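Long-range contacts in pirin family protein (Acinetobacter baumannii, PDB 6D0P), which probably acts as a metal-dependent quercetin 2,3-dioxygenase of the bicupin pirin family and holds one metal ion per subunit in its N-terminal cupin domain: residues V130-H135 against T178-L183; T37-L42 against Q254-P259; G193-L198 against E237-A242; D187-K192 against E243-F248. All coordinates share one frame; numbering follows the deposited sequence. Where two conformers were deposited one is given.

The four contacts form two groups. Interactions 1 and 2 have centres 9 Å apart and reach neighbouring strands, 121-131 and 41-52, of one sheet. N131 N lies 2.7 Å from P40 O, a probable hydrogen bond. Interactions 3 and 4 have centres 10 Å apart, within the C-terminal cupin. There L190 packs on H196, L240 and A242. The two groups lie about 26 to 28 Å apart, centre to centre. In interaction 1 the V130 side chain is about 13 Å from the manganese ion, held by H64, H66, H108 and E110. Interaction 2 lies away from that site. In interaction 3, the H196 side chain is about 4 Å from a bound magnesium ion.

Interaction 1: V130-H135 against T178-L183; sequences VNLPSH and TTFSPL
L132 and F180 make the tightest apolar touch between V130-H135 and T178-L183. The methyl CD2 of L132 comes within 3.3 Å of F180 CD1, and it meets the ring obliquely. F180 CG stands anti to its own carbonyl carbon (chi1 -70°), which puts CG 3.6 Å from L132 CD2. P133 crosses F180 at about a right angle, with its CD 4.0 Å from F180 CB. Its CG also lies near CB of S181. V130 and L183 reach toward each other tip to tip. There V130 CG1 is 3.8 Å from L183 CD2.

No direct hydrogen bond joins the two segments. One water does the bridging. It donates to the carbonyl oxygen of N131 at 2.8 Å and to S181 OG at 2.9 Å. Both of its protons are therefore used across the contact.

Other polar bonds lie within a segment or go outside the pair. T179 OG1 donates to S181 O over 2.9 Å, within the same loop. N131 OD1 accepts a bent bond from L132 N, whose donor lies well above the carbonyl plane. Outside the pair, the same oxygen binds NZ of K137.

Strand 69-75 and strand 97-101 flank the apolar part, through E70, V72, W99 and T101. The contact joins strand 121-131 and the chain that follows it, in the manganese-binding cupin domain, to the loop that leads into strand 183-190 of the C-terminal cupin. The chemistry implies a junction held by apolar side chains, with one water linking N131 O to S181 OG.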
loop_
_atom_site.group_PDB
_atom_site.type_symbol
_atom_site.label_atom_id
_atom_site.label_comp_id
_atom_site.label_asym_id
_atom_site.label_seq_id
_atom_site.Cartn_x
_atom_site.Cartn_y
_atom_site.Cartn_z
ATOM N N VAL A 130 6.273 0.649 1.931
ATOM C CA VAL A 130 7.080 1.662 1.273
ATOM C C VAL A 130 8.450 1.707 1.947
ATOM O O VAL A 130 8.559 1.847 3.190
ATOM C CB VAL A 130 6.412 3.041 1.328
ATOM C CG1 VAL A 130 7.225 4.094 0.589
ATOM C CG2 VAL A 130 4.989 2.991 0.787
ATOM N N ASN A 131 9.489 1.684 1.134
ATOM C CA ASN A 131 10.836 1.684 1.650
ATOM C C ASN A 131 11.245 3.098 2.066
ATOM O O ASN A 131 10.696 4.082 1.614
ATOM C CB ASN A 131 11.828 1.117 0.629
ATOM C CG ASN A 131 13.047 0.467 1.262
ATOM O OD1 ASN A 131 13.206 0.473 2.491
ATOM N ND2 ASN A 131 13.894 -0.150 0.430
ATOM N N LEU A 132 12.196 3.153 2.977
ATOM C CA LEU A 132 12.811 4.404 3.411
ATOM C C LEU A 132 14.243 4.531 2.872
ATOM O O LEU A 132 14.982 3.537 2.765
ATOM C CB LEU A 132 12.835 4.414 4.940
ATOM C CG LEU A 132 11.472 4.557 5.622
ATOM C CD1 LEU A 132 11.564 4.256 7.108
ATOM C CD2 LEU A 132 10.914 5.940 5.381
ATOM N N PRO A 133 14.666 5.770 2.590
ATOM C CA PRO A 133 16.060 6.006 2.312
ATOM C C PRO A 133 16.885 5.526 3.515
ATOM O O PRO A 133 16.393 5.585 4.648
ATOM C CB PRO A 133 16.206 7.529 2.183
ATOM C CG PRO A 133 14.800 7.980 1.862
ATOM C CD PRO A 133 13.910 7.016 2.614
ATOM N N SER A 134 18.123 5.118 3.256
ATOM C CA SER A 134 19.018 4.576 4.263
ATOM C C SER A 134 19.093 5.484 5.490
ATOM O O SER A 134 18.996 5.020 6.635
ATOM C CB SER A 134 20.427 4.347 3.674
ATOM O OG SER A 134 20.939 5.559 3.148
ATOM N N HIS A 135 19.254 6.772 5.247
ATOM C CA HIS A 135 19.408 7.742 6.344
ATOM C C HIS A 135 18.178 7.830 7.250
ATOM O O HIS A 135 18.318 8.273 8.383
ATOM C CB HIS A 135 19.708 9.139 5.777
ATOM C CG HIS A 135 21.021 9.217 5.092
ATOM N ND1 HIS A 135 21.149 9.079 3.728
ATOM C CD2 HIS A 135 22.263 9.375 5.580
ATOM C CE1 HIS A 135 22.422 9.165 3.404
ATOM N NE2 HIS A 135 23.121 9.362 4.528
ATOM N N THR A 178 2.519 12.599 4.696
ATOM C CA THR A 178 3.868 13.087 4.437
ATOM C C THR A 178 4.767 11.874 4.172
ATOM O O THR A 178 4.475 10.762 4.644
ATOM C CB THR A 178 4.426 13.936 5.590
ATOM O OG1 THR A 178 4.523 13.107 6.744
ATOM C CG2 THR A 178 3.590 15.158 5.899
ATOM N N THR A 179 5.873 12.097 3.466
ATOM C CA THR A 179 6.780 11.032 3.034
ATOM C C THR A 179 8.250 11.460 3.224
ATOM O O THR A 179 8.544 12.645 3.409
ATOM C CB THR A 179 6.535 10.666 1.562
ATOM O OG1 THR A 179 6.940 11.778 0.756
ATOM C CG2 THR A 179 5.093 10.321 1.263
ATOM N N PHE A 180 9.162 10.482 3.191
ATOM C CA PHE A 180 10.612 10.748 3.360
ATOM C C PHE A 180 11.332 10.966 2.024
ATOM O O PHE A 180 12.477 11.448 2.011
ATOM C CB PHE A 180 11.280 9.599 4.107
ATOM C CG PHE A 180 10.897 9.517 5.557
ATOM C CD1 PHE A 180 9.684 8.957 5.946
ATOM C CD2 PHE A 180 11.765 9.953 6.535
ATOM C CE1 PHE A 180 9.348 8.870 7.288
ATOM C CE2 PHE A 180 11.432 9.852 7.876
ATOM C CZ PHE A 180 10.222 9.318 8.246
ATOM N N SER A 181 10.707 10.561 0.917
ATOM C CA SER A 181 11.287 10.734 -0.411
ATOM C C SER A 181 10.140 11.085 -1.368
ATOM O O SER A 181 8.994 10.861 -1.009
ATOM C CB SER A 181 12.048 9.499 -0.868
ATOM O OG SER A 181 11.215 8.355 -0.919
ATOM N N PRO A 182 10.445 11.599 -2.567
ATOM C CA PRO A 182 9.383 12.013 -3.493
ATOM C C PRO A 182 8.613 10.804 -4.036
ATOM O O PRO A 182 9.211 9.932 -4.676
ATOM C CB PRO A 182 10.106 12.759 -4.625
ATOM C CG PRO A 182 11.395 13.211 -3.976
ATOM C CD PRO A 182 11.753 12.028 -3.102
ATOM N N LEU A 183 7.318 10.752 -3.759
ATOM C CA LEU A 183 6.511 9.642 -4.198
ATOM C C LEU A 183 5.028 10.021 -4.172
ATOM O O LEU A 183 4.601 10.983 -3.495
ATOM C CB LEU A 183 6.811 8.394 -3.354
ATOM C CG LEU A 183 6.383 8.405 -1.894
ATOM C CD1 LEU A 183 4.961 7.909 -1.738
ATOM C CD2 LEU A 183 7.293 7.532 -1.063
HETATM O O HOH W 1 10.507 6.866 1.437
#

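Interaction 2: T37-L42 against Q254-P259; sequences TLSPFL and QPLNEP
S39 and L256 meet hydroxyl to backbone. The OG of S39 stands anti to its own backbone N (chi1 -178°). It accepts the N-H of L256 at 2.9 Å, and the bond is nearly straight at 173°. The same oxygen sits 3.5 Å from L256 CB, so it lies alongside the start of the leucine side chain. L256 CG stands anti to its carbonyl carbon (chi1 -65°), 3.6 Å from S39 OG. One water lies 2.9 Å from S39 OG and reaches weakly toward E258 O. A second water accepts from N257 N and is only weakly tied to the hydroxyl.

P40 follows S39 through a cis peptide bond. Three of its ring carbons make contacts. CB lies 4.0 Å from L256 CG, an apolar touch. CD lies 3.7 Å from the carbonyl oxygen of Q254. CG sits 4.1 Å above the plane of the F41 ring, offset toward its rim. S39 O accepts a hydrogen bond from T205 OG1; P255 CA merely lies 3.7 Å from it.

T37-L42 belongs to the N-terminal cupin and Q254-P259 to the C-terminal one. The contact is therefore part of the seam between the two cupin halves. Chemically, the direct polar link is one straight bond from the L256 N-H to the S39 hydroxyl. The adjoining proline and leucine add an apolar patch, and two waters add further links, some of them weak.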
loop_
_atom_site.group_PDB
_atom_site.type_symbol
_atom_site.label_atom_id
_atom_site.label_comp_id
_atom_site.label_asym_id
_atom_site.label_seq_id
_atom_site.Cartn_x
_atom_site.Cartn_y
_atom_site.Cartn_z
ATOM N N THR A 37 13.289 -2.741 -9.210
ATOM C CA THR A 37 12.333 -2.260 -10.217
ATOM C C THR A 37 11.141 -1.538 -9.559
ATOM O O THR A 37 10.571 -0.581 -10.134
ATOM C CB THR A 37 11.816 -3.432 -11.059
ATOM O OG1 THR A 37 12.963 -3.980 -11.712
ATOM C CG2 THR A 37 10.765 -3.028 -12.063
ATOM N N LEU A 38 10.751 -1.991 -8.371
ATOM C CA LEU A 38 9.612 -1.423 -7.668
ATOM C C LEU A 38 9.969 -0.191 -6.826
ATOM O O LEU A 38 9.050 0.474 -6.329
ATOM C CB LEU A 38 9.062 -2.491 -6.723
ATOM C CG LEU A 38 8.507 -3.744 -7.386
ATOM C CD1 LEU A 38 8.255 -4.812 -6.329
ATOM C CD2 LEU A 38 7.217 -3.431 -8.131
ATOM N N SER A 39 11.251 0.076 -6.590
ATOM C CA SER A 39 11.694 1.125 -5.628
ATOM C C SER A 39 10.972 2.453 -5.887
ATOM O O SER A 39 10.998 2.978 -7.002
ATOM C CB SER A 39 13.206 1.294 -5.678
ATOM O OG SER A 39 13.660 2.258 -4.732
ATOM N N PRO A 40 10.431 3.091 -4.851
ATOM C CA PRO A 40 10.587 2.752 -3.439
ATOM C C PRO A 40 9.565 1.797 -2.821
ATOM O O PRO A 40 9.527 1.679 -1.593
ATOM C CB PRO A 40 10.408 4.150 -2.797
ATOM C CG PRO A 40 9.377 4.811 -3.681
ATOM C CD PRO A 40 9.767 4.377 -5.066
ATOM N N PHE A 41 8.716 1.168 -3.636
ATOM C CA PHE A 41 7.684 0.309 -3.127
ATOM C C PHE A 41 8.266 -1.072 -2.864
ATOM O O PHE A 41 9.080 -1.530 -3.629
ATOM C CB PHE A 41 6.479 0.320 -4.064
ATOM C CG PHE A 41 5.980 1.725 -4.254
ATOM C CD1 PHE A 41 5.290 2.364 -3.237
ATOM C CD2 PHE A 41 6.286 2.437 -5.402
ATOM C CE1 PHE A 41 4.888 3.687 -3.361
ATOM C CE2 PHE A 41 5.870 3.753 -5.534
ATOM C CZ PHE A 41 5.176 4.376 -4.518
ATOM N N LEU A 42 7.792 -1.728 -1.805
ATOM C CA LEU A 42 8.353 -3.036 -1.382
ATOM C C LEU A 42 7.353 -4.192 -1.502
ATOM O O LEU A 42 7.772 -5.326 -1.784
ATOM C CB LEU A 42 8.773 -2.937 0.087
ATOM C CG LEU A 42 10.022 -2.114 0.382
ATOM C CD1 LEU A 42 10.153 -1.888 1.878
ATOM C CD2 LEU A 42 11.253 -2.791 -0.209
ATOM N N GLN A 254 10.521 8.382 -6.853
ATOM C CA GLN A 254 11.921 8.471 -7.177
ATOM C C GLN A 254 12.583 7.187 -6.666
ATOM O O GLN A 254 12.445 6.856 -5.488
ATOM C CB GLN A 254 12.555 9.697 -6.520
ATOM C CG GLN A 254 14.046 9.830 -6.804
ATOM C CD GLN A 254 14.312 10.061 -8.270
ATOM O OE1 GLN A 254 13.604 10.810 -8.928
ATOM N NE2 GLN A 254 15.340 9.411 -8.799
ATOM N N PRO A 255 13.256 6.443 -7.548
ATOM C CA PRO A 255 13.930 5.223 -7.105
ATOM C C PRO A 255 14.975 5.564 -6.033
ATOM O O PRO A 255 15.639 6.589 -6.125
ATOM C CB PRO A 255 14.579 4.587 -8.339
ATOM C CG PRO A 255 13.982 5.288 -9.519
ATOM C CD PRO A 255 13.348 6.567 -9.001
ATOM N N LEU A 256 15.118 4.721 -5.021
ATOM C CA LEU A 256 16.036 5.061 -3.923
ATOM C C LEU A 256 17.487 4.813 -4.334
ATOM O O LEU A 256 18.397 5.482 -3.798
ATOM C CB LEU A 256 15.677 4.270 -2.665
ATOM C CG LEU A 256 14.315 4.595 -2.059
ATOM C CD1 LEU A 256 14.098 3.813 -0.775
ATOM C CD2 LEU A 256 14.160 6.083 -1.800
ATOM N N ASN A 257 17.683 3.843 -5.222
ATOM C CA ASN A 257 19.014 3.488 -5.718
ATOM C C ASN A 257 19.937 3.174 -4.538
ATOM O O ASN A 257 21.077 3.661 -4.464
ATOM C CB ASN A 257 19.591 4.580 -6.616
ATOM C CG ASN A 257 18.927 4.614 -7.972
ATOM O OD1 ASN A 257 18.835 3.591 -8.648
ATOM N ND2 ASN A 257 18.507 5.792 -8.398
ATOM N N GLU A 258 19.421 2.345 -3.642
ATOM C CA GLU A 258 20.157 1.882 -2.466
ATOM C C GLU A 258 19.902 0.379 -2.349
ATOM O O GLU A 258 18.863 -0.115 -2.800
ATOM C CB GLU A 258 19.704 2.636 -1.206
ATOM C CG GLU A 258 20.236 4.053 -1.138
ATOM C CD GLU A 258 19.783 4.839 0.081
ATOM O OE1 GLU A 258 18.641 4.647 0.508
ATOM O OE2 GLU A 258 20.610 5.586 0.636
ATOM N N PRO A 259 20.831 -0.352 -1.751
ATOM C CA PRO A 259 20.648 -1.793 -1.623
ATOM C C PRO A 259 19.412 -2.189 -0.798
ATOM O O PRO A 259 19.011 -1.467 0.103
ATOM C CB PRO A 259 21.904 -2.305 -0.896
ATOM C CG PRO A 259 22.883 -1.164 -0.961
ATOM C CD PRO A 259 22.029 0.083 -1.035
HETATM O O HOH W 2 16.290 1.780 -6.789
HETATM O O HOH W 3 15.684 0.721 -3.367
#

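Interaction 3: G193-L198 against E237-A242; sequences GQKHTL and EFSLNA
G193 and A242 open an antiparallel pairing. The backbone N of G193 donates to A242 O at 2.8 Å. G193 has a positive phi (86°), which suits glycine in this turn. At Q194 the carbonyl oxygen accepts the N-H of A242 at 3.0 Å, and it also lies near the CA of N241.

K195 pairs with N241 in a non-hydrogen-bonded position. Its chain is extended and crosses the N241 side chain at about a right angle. CE passes 3.7 Å from S239 OG. K195 NZ forms a salt bridge with D219 OD1 and also donates to a water beside S239.

H196 pairs with L240: H196 N donates to L240 O and L240 N to H196 O, both at 2.8 Å. The H196 side chain is turned to the opposite face from K195, and lies about 4 Å from a bound magnesium ion.

T197 faces S239 across the next non-hydrogen-bonded pair. Its CG2 is 3.7 Å from E237 OE2, and a water links T197 OG1 with that carboxylate.

L198 closes the run against F238, again with two backbone bonds. F238 CG sits between its backbone N and carbonyl carbon (chi1 65°). L198 CB lies over one face of the F238 ring, offset toward the rim, 4.3 Å from the centroid. This is a CH-pi contact.

Strand 195-199 is the outermost strand of its four-stranded sheet within the chain. On its other side strand 237-242 is joined by strand 214-217. The side of H196, L198, F238 and L240 packs on strands 183-190 and 205-210, through L190, W186, T206 and V208.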
loop_
_atom_site.group_PDB
_atom_site.type_symbol
_atom_site.label_atom_id
_atom_site.label_comp_id
_atom_site.label_asym_id
_atom_site.label_seq_id
_atom_site.Cartn_x
_atom_site.Cartn_y
_atom_site.Cartn_z
ATOM N N GLY A 193 -16.081 3.308 -19.676
ATOM C CA GLY A 193 -16.226 4.170 -20.856
ATOM C C GLY A 193 -15.502 5.504 -20.725
ATOM O O GLY A 193 -15.600 6.325 -21.620
ATOM N N GLN A 194 -14.767 5.748 -19.642
ATOM C CA GLN A 194 -14.070 7.036 -19.514
ATOM C C GLN A 194 -12.554 6.839 -19.608
ATOM O O GLN A 194 -12.015 5.857 -19.022
ATOM C CB GLN A 194 -14.429 7.703 -18.188
ATOM C CG GLN A 194 -15.916 7.990 -18.068
ATOM C CD GLN A 194 -16.392 8.983 -19.105
ATOM O OE1 GLN A 194 -15.744 10.000 -19.374
ATOM N NE2 GLN A 194 -17.554 8.714 -19.671
ATOM N N LYS A 195 -11.908 7.811 -20.281
ATOM C CA LYS A 195 -10.478 7.849 -20.526
ATOM C C LYS A 195 -9.823 9.018 -19.775
ATOM O O LYS A 195 -10.410 10.106 -19.695
ATOM C CB LYS A 195 -10.175 8.032 -22.012
ATOM C CG LYS A 195 -8.683 8.045 -22.319
ATOM C CD LYS A 195 -8.330 7.980 -23.782
ATOM C CE LYS A 195 -6.831 7.985 -23.996
ATOM N NZ LYS A 195 -6.490 7.900 -25.433
ATOM N N HIS A 196 -8.588 8.804 -19.308
ATOM C CA HIS A 196 -7.861 9.783 -18.509
ATOM C C HIS A 196 -6.359 9.724 -18.783
ATOM O O HIS A 196 -5.789 8.647 -18.886
ATOM C CB HIS A 196 -8.109 9.515 -17.029
ATOM C CG HIS A 196 -9.544 9.264 -16.748
ATOM N ND1 HIS A 196 -10.442 10.297 -16.538
ATOM C CD2 HIS A 196 -10.249 8.109 -16.683
ATOM C CE1 HIS A 196 -11.642 9.792 -16.348
ATOM N NE2 HIS A 196 -11.545 8.438 -16.404
ATOM N N THR A 197 -5.743 10.898 -18.868
ATOM C CA THR A 197 -4.300 11.010 -19.031
ATOM C C THR A 197 -3.711 11.449 -17.688
ATOM O O THR A 197 -4.171 12.421 -17.067
ATOM C CB THR A 197 -3.938 11.976 -20.166
ATOM O OG1 THR A 197 -4.397 11.365 -21.366
ATOM C CG2 THR A 197 -2.453 12.250 -20.284
ATOM N N LEU A 198 -2.722 10.711 -17.220
ATOM C CA LEU A 198 -2.069 11.062 -15.976
ATOM C C LEU A 198 -0.633 11.485 -16.287
ATOM O O LEU A 198 0.002 10.972 -17.232
ATOM C CB LEU A 198 -2.089 9.872 -15.011
ATOM C CG LEU A 198 -3.473 9.431 -14.538
ATOM C CD1 LEU A 198 -4.178 8.623 -15.614
ATOM C CD2 LEU A 198 -3.369 8.623 -13.257
ATOM N N GLU A 237 4.029 10.664 -19.148
ATOM C CA GLU A 237 2.579 10.536 -19.172
ATOM C C GLU A 237 2.133 9.158 -19.655
ATOM O O GLU A 237 2.850 8.446 -20.370
ATOM C CB GLU A 237 1.985 11.645 -20.046
ATOM C CG GLU A 237 1.774 11.255 -21.488
ATOM C CD GLU A 237 1.153 12.338 -22.357
ATOM O OE1 GLU A 237 1.736 13.425 -22.418
ATOM O OE2 GLU A 237 0.075 12.089 -22.966
ATOM N N PHE A 238 0.920 8.816 -19.241
ATOM C CA PHE A 238 0.271 7.618 -19.703
ATOM C C PHE A 238 -1.235 7.833 -19.591
ATOM O O PHE A 238 -1.688 8.759 -18.892
ATOM C CB PHE A 238 0.738 6.384 -18.927
ATOM C CG PHE A 238 0.379 6.359 -17.465
ATOM C CD1 PHE A 238 1.167 7.009 -16.533
ATOM C CD2 PHE A 238 -0.743 5.666 -17.024
ATOM C CE1 PHE A 238 0.834 6.994 -15.185
ATOM C CE2 PHE A 238 -1.059 5.625 -15.673
ATOM C CZ PHE A 238 -0.269 6.288 -14.753
ATOM N N SER A 239 -1.978 6.974 -20.251
ATOM C CA SER A 239 -3.434 7.078 -20.261
ATOM C C SER A 239 -4.065 5.784 -19.746
ATOM O O SER A 239 -3.510 4.673 -19.903
ATOM C CB SER A 239 -3.958 7.421 -21.637
ATOM O OG SER A 239 -3.811 6.336 -22.551
ATOM N N LEU A 240 -5.235 5.943 -19.155
ATOM C CA LEU A 240 -6.042 4.836 -18.690
ATOM C C LEU A 240 -7.454 5.018 -19.260
ATOM O O LEU A 240 -8.039 6.110 -19.180
ATOM C CB LEU A 240 -6.090 4.816 -17.161
ATOM C CG LEU A 240 -4.794 4.530 -16.409
ATOM C CD1 LEU A 240 -5.056 4.543 -14.914
ATOM C CD2 LEU A 240 -4.201 3.189 -16.810
ATOM N N ASN A 241 -7.995 3.956 -19.817
ATOM C CA ASN A 241 -9.329 3.982 -20.426
ATOM C C ASN A 241 -10.095 2.787 -19.875
ATOM O O ASN A 241 -9.740 1.653 -20.180
ATOM C CB ASN A 241 -9.225 3.935 -21.953
ATOM C CG ASN A 241 -10.482 4.400 -22.662
ATOM O OD1 ASN A 241 -11.516 4.624 -22.033
ATOM N ND2 ASN A 241 -10.391 4.568 -23.974
ATOM N N ALA A 242 -11.107 3.024 -19.047
ATOM C CA ALA A 242 -11.827 1.918 -18.395
ATOM C C ALA A 242 -12.813 1.201 -19.340
ATOM O O ALA A 242 -13.669 1.820 -19.958
ATOM C CB ALA A 242 -12.541 2.442 -17.179
HETATM O O HOH W 4 -3.512 7.130 -24.907
HETATM O O HOH W 5 -2.351 10.385 -23.050
#

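Interaction 4: D187-K192 against E243-F248; sequences DGKLVK and EEDTKF
F248 and G188 meet with F248 CG set by its first torsion between the backbone N and carbonyl carbon (chi1 70°). The ring lies against G188, whose N sits 3.8 Å above the ring plane, over its centre. G188 CA makes a CH-pi contact, 4.1 Å from the centroid. Glycine has no side chain to collide with the ring here, and its backbone angles favour glycine. The L190 and F248 side chains cross at about a right angle, with L190 CD2 3.3 Å from F248 CE2.

In D245, CG lies anti to the carbonyl carbon (chi1 -76°). OD1 accepts the N-H of K192 at 3.1 Å, on the anti lone pair. The bond is straight, at 179°. OD2 faces K189, whose extended chain forms only a long salt bridge, with NZ 4.0 Å from OD2. A water closes that gap. It accepts from K189 NZ at 2.6 Å and donates to D245 OD2.

The backbones run antiparallel. G188 and F248 exchange two hydrogen bonds, as do L190 and T246. T246 OG1 donates to E244 O and accepts from the N-H of A214, so the hydroxyl ties the corner at E243-E244 to strand 214-217.

D187 forms a salt bridge with R164 and a hydrogen bond with Y76. K247 pairs with E212 and E124. The chemistry implies a strand pair with G188 against the F248 ring at one end and one straight bond from K192 N to D245 at the other, the aspartate's charge probably balanced in part by K189 through water.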
loop_
_atom_site.group_PDB
_atom_site.type_symbol
_atom_site.label_atom_id
_atom_site.label_comp_id
_atom_site.label_asym_id
_atom_site.label_seq_id
_atom_site.Cartn_x
_atom_site.Cartn_y
_atom_site.Cartn_z
ATOM N N ASP A 187 -5.276 6.588 -5.248
ATOM C CA ASP A 187 -6.199 5.459 -5.452
ATOM C C ASP A 187 -7.504 6.007 -6.029
ATOM O O ASP A 187 -7.752 7.211 -6.030
ATOM C CB ASP A 187 -6.376 4.611 -4.186
ATOM C CG ASP A 187 -7.358 5.127 -3.160
ATOM O OD1 ASP A 187 -7.814 6.261 -3.319
ATOM O OD2 ASP A 187 -7.665 4.373 -2.205
ATOM N N GLY A 188 -8.374 5.148 -6.476
ATOM C CA GLY A 188 -9.638 5.682 -6.952
ATOM C C GLY A 188 -10.406 4.703 -7.807
ATOM O O GLY A 188 -10.173 3.483 -7.756
ATOM N N LYS A 189 -11.358 5.279 -8.541
ATOM C CA LYS A 189 -12.245 4.537 -9.370
ATOM C C LYS A 189 -12.372 5.235 -10.723
ATOM O O LYS A 189 -12.567 6.459 -10.795
ATOM C CB LYS A 189 -13.616 4.428 -8.692
ATOM C CG LYS A 189 -14.689 3.711 -9.493
ATOM C CD LYS A 189 -16.046 3.849 -8.832
ATOM C CE LYS A 189 -17.166 3.215 -9.621
ATOM N NZ LYS A 189 -18.480 3.644 -9.089
ATOM N N LEU A 190 -12.269 4.440 -11.770
ATOM C CA LEU A 190 -12.476 4.913 -13.137
ATOM C C LEU A 190 -13.748 4.233 -13.637
ATOM O O LEU A 190 -13.831 2.994 -13.641
ATOM C CB LEU A 190 -11.300 4.517 -14.025
ATOM C CG LEU A 190 -9.929 4.962 -13.555
ATOM C CD1 LEU A 190 -8.865 4.510 -14.546
ATOM C CD2 LEU A 190 -9.879 6.464 -13.346
ATOM N N VAL A 191 -14.703 5.028 -14.088
ATOM C CA VAL A 191 -15.989 4.503 -14.527
ATOM C C VAL A 191 -15.872 4.045 -15.990
ATOM O O VAL A 191 -15.278 4.728 -16.881
ATOM C CB VAL A 191 -17.106 5.553 -14.349
ATOM C CG1 VAL A 191 -18.414 5.121 -14.993
ATOM C CG2 VAL A 191 -17.308 5.884 -12.880
ATOM N N LYS A 192 -16.579 2.915 -16.243
ATOM C CA LYS A 192 -16.602 2.316 -17.549
ATOM C C LYS A 192 -16.872 3.380 -18.617
ATOM O O LYS A 192 -17.760 4.237 -18.450
ATOM C CB LYS A 192 -17.694 1.243 -17.559
ATOM C CG LYS A 192 -17.907 0.538 -18.888
ATOM C CD LYS A 192 -18.969 -0.535 -18.807
ATOM C CE LYS A 192 -19.171 -1.250 -20.120
ATOM N NZ LYS A 192 -20.334 -2.165 -20.054
ATOM N N GLU A 243 -12.746 -0.129 -19.350
ATOM C CA GLU A 243 -13.669 -0.981 -20.119
ATOM C C GLU A 243 -14.796 -1.469 -19.190
ATOM O O GLU A 243 -15.846 -1.951 -19.641
ATOM C CB GLU A 243 -12.912 -2.152 -20.740
ATOM C CG GLU A 243 -11.816 -1.724 -21.702
ATOM C CD GLU A 243 -12.287 -1.433 -23.118
ATOM O OE1 GLU A 243 -13.481 -1.111 -23.288
ATOM O OE2 GLU A 243 -11.460 -1.520 -24.050
ATOM N N GLU A 244 -14.533 -1.343 -17.890
ATOM C CA GLU A 244 -15.449 -1.712 -16.804
ATOM C C GLU A 244 -15.173 -0.776 -15.622
ATOM O O GLU A 244 -14.087 -0.221 -15.537
ATOM C CB GLU A 244 -15.181 -3.124 -16.263
ATOM C CG GLU A 244 -15.356 -4.265 -17.253
ATOM C CD GLU A 244 -14.895 -5.592 -16.674
ATOM O OE1 GLU A 244 -14.749 -5.670 -15.426
ATOM O OE2 GLU A 244 -14.667 -6.545 -17.458
ATOM N N ASP A 245 -16.111 -0.624 -14.695
ATOM C CA ASP A 245 -15.821 0.169 -13.482
ATOM C C ASP A 245 -14.573 -0.442 -12.832
ATOM O O ASP A 245 -14.545 -1.672 -12.603
ATOM C CB ASP A 245 -16.973 0.121 -12.478
ATOM C CG ASP A 245 -18.170 0.977 -12.857
ATOM O OD1 ASP A 245 -18.158 1.576 -13.956
ATOM O OD2 ASP A 245 -19.101 1.039 -12.040
ATOM N N THR A 246 -13.560 0.377 -12.552
ATOM C CA THR A 246 -12.269 -0.139 -12.109
ATOM C C THR A 246 -11.789 0.550 -10.824
ATOM O O THR A 246 -11.789 1.767 -10.753
ATOM C CB THR A 246 -11.237 0.075 -13.231
ATOM O OG1 THR A 246 -11.652 -0.631 -14.404
ATOM C CG2 THR A 246 -9.840 -0.338 -12.837
ATOM N N LYS A 247 -11.380 -0.240 -9.835
ATOM C CA LYS A 247 -10.731 0.244 -8.650
ATOM C C LYS A 247 -9.220 0.125 -8.893
ATOM O O LYS A 247 -8.727 -0.979 -9.241
ATOM C CB LYS A 247 -11.066 -0.566 -7.389
ATOM C CG LYS A 247 -12.532 -0.680 -6.995
ATOM C CD LYS A 247 -12.733 -1.832 -5.992
ATOM C CE LYS A 247 -14.164 -2.282 -5.766
ATOM N NZ LYS A 247 -14.215 -3.482 -4.878
ATOM N N PHE A 248 -8.509 1.231 -8.740
ATOM C CA PHE A 248 -7.076 1.246 -9.070
ATOM C C PHE A 248 -6.245 1.982 -8.014
ATOM O O PHE A 248 -6.759 2.688 -7.134
ATOM C CB PHE A 248 -6.851 1.974 -10.408
ATOM C CG PHE A 248 -7.085 3.461 -10.335
ATOM C CD1 PHE A 248 -6.068 4.336 -9.963
ATOM C CD2 PHE A 248 -8.326 3.999 -10.615
ATOM C CE1 PHE A 248 -6.303 5.695 -9.826
ATOM C CE2 PHE A 248 -8.550 5.367 -10.515
ATOM C CZ PHE A 248 -7.546 6.218 -10.114
HETATM O O HOH W 6 -20.041 3.356 -11.094
#